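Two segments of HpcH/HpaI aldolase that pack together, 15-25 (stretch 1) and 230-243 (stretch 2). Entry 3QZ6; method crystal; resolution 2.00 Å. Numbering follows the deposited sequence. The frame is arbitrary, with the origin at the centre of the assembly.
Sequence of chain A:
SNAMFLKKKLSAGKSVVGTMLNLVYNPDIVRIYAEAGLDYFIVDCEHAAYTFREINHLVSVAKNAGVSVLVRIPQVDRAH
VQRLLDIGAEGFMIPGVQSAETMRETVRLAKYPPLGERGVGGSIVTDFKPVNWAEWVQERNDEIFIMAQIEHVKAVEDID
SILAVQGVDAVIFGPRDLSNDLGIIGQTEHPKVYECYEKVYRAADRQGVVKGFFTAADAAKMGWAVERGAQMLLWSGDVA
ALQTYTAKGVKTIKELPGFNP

Stretch 1, residues 15-25: SVVGTMLNLVY
Stretch 2 230-243: AQMLLWSGDVAALQ

A helix-starting carboxylate can gather the backbone amides of a neighbouring loop, as in this aldolase. Asp238, the first helical residue (phi/psi -61/-43), points its CA-to-CB bond toward stretch 1 with chi1 in p and chi2 at -28°. Asp238 OD1 accepts from Asn22 N at 2.9 Å, while Asp238 OD2 accepts from Leu23 N at 2.9 Å and Val24 N at 2.8 Å. Three successive amides are thus satisfied by one buried side chain, and a water lies 2.7 Å from both Asp238 OD1 and Asn22 OD1.

Before this clasp, strands 16-21 and 232-237 run parallel, their axes inclined by 36° and 4.6 Å apart at closest approach. Val16 pairs with Met232, Val17 with Leu233 and Gly18 with Leu234. The ladder runs Val16 N to Gln231 O (2.8 Å), Leu233 N to Val16 O (3.0 Å), Gly18 N to Leu233 O (2.9 Å) and Trp235 N to Gly18 O (3.0 Å). A beta bulge then shifts the register by one, so that Met20 pairs with Gly237, their CA atoms 4.2 Å apart. Ser236 lies in the bulge at phi/psi 56/-144. Thr19, chi1 t, donates from OG1 to Trp235 O at 2.6 Å; Met20 N reaches Ser236 O at 3.2 Å, and Asp238 N reaches Met20 O at 3.1 Å. Gly237, the helix N-cap, suits this tight spot: an ideal CB would lie 3.0 Å from Met20 O.

Apolar packing completes the 843 Å² buried. On one sheet face, Val16 CG2 (chi1 m) meets Met232 SE (m, m, m) at 3.5 Å, and selenomethionine Met20 SE (m, m, m) lies 3.8 Å from Leu234 CD2 (t, p). Val17 (t, phi/psi -124/132) and Leu233 (m, t, -104/120) point to the other face, their apolar side chains buried. Beyond the strands, branched Leu23 (t, p) sets CB 3.6 Å from Val239 CG2 and CD2 3.5 Å from Leu242 CD1.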

# COMPACT_ATOMS: atom_id res chain seq x y z
N SER A 15 -24.18 4.77 -9.36
CA SER A 15 -23.05 3.89 -9.62
C SER A 15 -22.07 4.07 -8.46
O SER A 15 -21.84 5.18 -8.01
CB SER A 15 -22.37 4.28 -10.92
OG SER A 15 -23.30 4.30 -11.99
N VAL A 16 -21.50 2.97 -7.97
CA VAL A 16 -20.55 3.07 -6.86
C VAL A 16 -19.27 2.33 -7.19
O VAL A 16 -19.28 1.35 -7.94
CB VAL A 16 -21.15 2.56 -5.54
CG1 VAL A 16 -22.35 3.41 -5.14
CG2 VAL A 16 -21.55 1.09 -5.66
N VAL A 17 -18.17 2.79 -6.63
CA VAL A 17 -16.85 2.31 -7.01
C VAL A 17 -16.08 1.79 -5.81
O VAL A 17 -16.00 2.46 -4.77
CB VAL A 17 -16.04 3.42 -7.72
CG1 VAL A 17 -14.78 2.84 -8.34
CG2 VAL A 17 -16.90 4.12 -8.79
N GLY A 18 -15.51 0.60 -5.96
CA GLY A 18 -14.77 -0.04 -4.89
C GLY A 18 -13.50 -0.69 -5.41
O GLY A 18 -13.26 -0.73 -6.62
N THR A 19 -12.69 -1.20 -4.50
CA THR A 19 -11.47 -1.89 -4.88
C THR A 19 -11.23 -3.04 -3.91
O THR A 19 -11.84 -3.09 -2.84
CB THR A 19 -10.28 -0.91 -4.92
OG1 THR A 19 -9.24 -1.44 -5.75
CG2 THR A 19 -9.74 -0.64 -3.51
N MSE A 20 -10.35 -3.98 -4.28
CA MSE A 20 -10.00 -5.09 -3.40
C MSE A 20 -8.90 -4.67 -2.42
O MSE A 20 -8.03 -3.87 -2.77
CB MSE A 20 -9.51 -6.28 -4.22
CG MSE A 20 -10.55 -6.90 -5.16
SE MSE A 20 -12.01 -7.68 -4.16
CE MSE A 20 -10.97 -8.79 -2.90
N LEU A 21 -8.93 -5.22 -1.21
CA LEU A 21 -7.87 -5.01 -0.23
C LEU A 21 -7.26 -6.36 0.13
O LEU A 21 -7.92 -7.19 0.76
CB LEU A 21 -8.43 -4.33 1.03
CG LEU A 21 -7.36 -3.83 2.01
CD1 LEU A 21 -6.76 -2.52 1.48
CD2 LEU A 21 -7.90 -3.64 3.44
N ASN A 22 -6.00 -6.59 -0.26
CA ASN A 22 -5.34 -7.88 -0.03
C ASN A 22 -4.09 -7.80 0.83
O ASN A 22 -3.72 -8.79 1.48
CB ASN A 22 -4.95 -8.56 -1.35
CG ASN A 22 -6.14 -9.10 -2.10
OD1 ASN A 22 -6.86 -8.35 -2.77
ND2 ASN A 22 -6.38 -10.41 -2.00
N LEU A 23 -3.42 -6.65 0.80
CA LEU A 23 -2.14 -6.50 1.49
C LEU A 23 -2.23 -5.56 2.70
O LEU A 23 -1.92 -5.95 3.84
CB LEU A 23 -1.08 -5.95 0.52
CG LEU A 23 0.27 -5.55 1.15
CD1 LEU A 23 1.20 -6.76 1.16
CD2 LEU A 23 0.96 -4.37 0.40
N VAL A 24 -2.60 -4.31 2.45
CA VAL A 24 -2.49 -3.28 3.48
C VAL A 24 -3.45 -3.56 4.63
O VAL A 24 -4.62 -3.89 4.40
CB VAL A 24 -2.74 -1.88 2.88
CG1 VAL A 24 -2.58 -0.78 3.97
CG2 VAL A 24 -1.76 -1.62 1.71
N TYR A 25 -2.96 -3.46 5.87
CA TYR A 25 -3.88 -3.46 7.03
C TYR A 25 -3.76 -2.20 7.90
O TYR A 25 -4.54 -2.01 8.83
CB TYR A 25 -3.81 -4.76 7.87
CG TYR A 25 -2.42 -5.24 8.24
CD1 TYR A 25 -1.71 -6.09 7.40
CD2 TYR A 25 -1.84 -4.90 9.46
CE1 TYR A 25 -0.44 -6.55 7.75
CE2 TYR A 25 -0.58 -5.36 9.82
CZ TYR A 25 0.12 -6.19 8.96
OH TYR A 25 1.38 -6.64 9.32
N ALA A 230 -24.61 -1.77 -14.80
CA ALA A 230 -23.97 -2.28 -13.59
C ALA A 230 -23.72 -1.13 -12.61
O ALA A 230 -23.08 -0.15 -12.97
CB ALA A 230 -22.67 -2.95 -13.94
N GLN A 231 -24.22 -1.25 -11.38
CA GLN A 231 -23.98 -0.22 -10.37
C GLN A 231 -22.80 -0.54 -9.44
O GLN A 231 -22.17 0.37 -8.90
CB GLN A 231 -25.22 0.01 -9.51
CG GLN A 231 -26.45 0.51 -10.23
CD GLN A 231 -27.64 0.59 -9.29
OE1 GLN A 231 -28.52 -0.27 -9.32
NE2 GLN A 231 -27.65 1.61 -8.44
N MSE A 232 -22.53 -1.83 -9.23
CA MSE A 232 -21.43 -2.23 -8.35
C MSE A 232 -20.15 -2.40 -9.14
O MSE A 232 -19.90 -3.45 -9.73
CB MSE A 232 -21.76 -3.53 -7.61
CG MSE A 232 -22.65 -3.36 -6.39
SE MSE A 232 -21.77 -2.37 -4.94
CE MSE A 232 -20.43 -3.69 -4.40
N LEU A 233 -19.31 -1.36 -9.14
CA LEU A 233 -18.10 -1.38 -9.95
C LEU A 233 -16.90 -1.64 -9.05
O LEU A 233 -16.63 -0.87 -8.14
CB LEU A 233 -17.94 -0.05 -10.68
CG LEU A 233 -19.20 0.39 -11.44
CD1 LEU A 233 -19.02 1.79 -12.03
CD2 LEU A 233 -19.56 -0.63 -12.52
N LEU A 234 -16.19 -2.73 -9.33
CA LEU A 234 -15.06 -3.17 -8.52
C LEU A 234 -13.80 -3.20 -9.38
O LEU A 234 -13.69 -4.01 -10.29
CB LEU A 234 -15.34 -4.58 -7.98
CG LEU A 234 -14.28 -5.14 -7.04
CD1 LEU A 234 -14.16 -4.25 -5.82
CD2 LEU A 234 -14.63 -6.58 -6.63
N TRP A 235 -12.86 -2.32 -9.08
CA TRP A 235 -11.68 -2.16 -9.94
C TRP A 235 -10.37 -2.39 -9.20
O TRP A 235 -10.09 -1.73 -8.19
CB TRP A 235 -11.67 -0.76 -10.58
CG TRP A 235 -10.34 -0.43 -11.20
CD1 TRP A 235 -9.80 -0.97 -12.33
CD2 TRP A 235 -9.38 0.51 -10.71
NE1 TRP A 235 -8.56 -0.43 -12.57
CE2 TRP A 235 -8.28 0.48 -11.59
CE3 TRP A 235 -9.34 1.38 -9.62
CZ2 TRP A 235 -7.15 1.28 -11.40
CZ3 TRP A 235 -8.22 2.17 -9.44
CH2 TRP A 235 -7.15 2.12 -10.32
N SER A 236 -9.59 -3.34 -9.69
CA SER A 236 -8.21 -3.54 -9.22
C SER A 236 -8.11 -3.76 -7.71
O SER A 236 -8.98 -4.39 -7.09
CB SER A 236 -7.33 -2.36 -9.67
OG SER A 236 -5.95 -2.65 -9.48
N GLY A 237 -7.04 -3.25 -7.10
CA GLY A 237 -6.83 -3.48 -5.67
C GLY A 237 -5.52 -2.89 -5.20
O GLY A 237 -4.71 -2.45 -6.02
N ASP A 238 -5.29 -2.90 -3.89
CA ASP A 238 -4.09 -2.27 -3.33
C ASP A 238 -2.80 -2.89 -3.86
O ASP A 238 -1.85 -2.19 -4.19
CB ASP A 238 -4.12 -2.30 -1.80
CG ASP A 238 -4.19 -3.72 -1.24
OD1 ASP A 238 -4.73 -4.63 -1.92
OD2 ASP A 238 -3.70 -3.93 -0.11
N VAL A 239 -2.77 -4.21 -3.93
CA VAL A 239 -1.57 -4.89 -4.43
C VAL A 239 -1.24 -4.48 -5.87
O VAL A 239 -0.10 -4.15 -6.17
CB VAL A 239 -1.70 -6.42 -4.34
CG1 VAL A 239 -0.51 -7.09 -5.01
CG2 VAL A 239 -1.79 -6.87 -2.87
N ALA A 240 -2.23 -4.51 -6.76
CA ALA A 240 -1.98 -4.12 -8.15
C ALA A 240 -1.53 -2.67 -8.23
O ALA A 240 -0.66 -2.32 -9.01
CB ALA A 240 -3.23 -4.34 -9.02
N ALA A 241 -2.12 -1.82 -7.39
CA ALA A 241 -1.73 -0.42 -7.32
C ALA A 241 -0.24 -0.30 -7.00
O ALA A 241 0.50 0.38 -7.69
CB ALA A 241 -2.58 0.33 -6.28
N LEU A 242 0.19 -0.98 -5.94
CA LEU A 242 1.58 -0.91 -5.52
C LEU A 242 2.52 -1.53 -6.56
O LEU A 242 3.58 -0.97 -6.86
CB LEU A 242 1.76 -1.58 -4.15
CG LEU A 242 1.18 -0.76 -2.99
CD1 LEU A 242 0.87 -1.62 -1.74
CD2 LEU A 242 2.14 0.38 -2.63
N GLN A 243 2.14 -2.66 -7.14
CA GLN A 243 3.05 -3.33 -8.08
C GLN A 243 3.14 -2.56 -9.40
O GLN A 243 4.22 -2.40 -9.96
CB GLN A 243 2.61 -4.77 -8.35
CG GLN A 243 2.68 -5.66 -7.12
CD GLN A 243 2.73 -7.13 -7.47
OE1 GLN A 243 1.71 -7.74 -7.78
NE2 GLN A 243 3.93 -7.70 -7.44
O HOH W 1 -22.72 2.35 -13.77
O HOH W 2 -5.76 -6.17 -3.82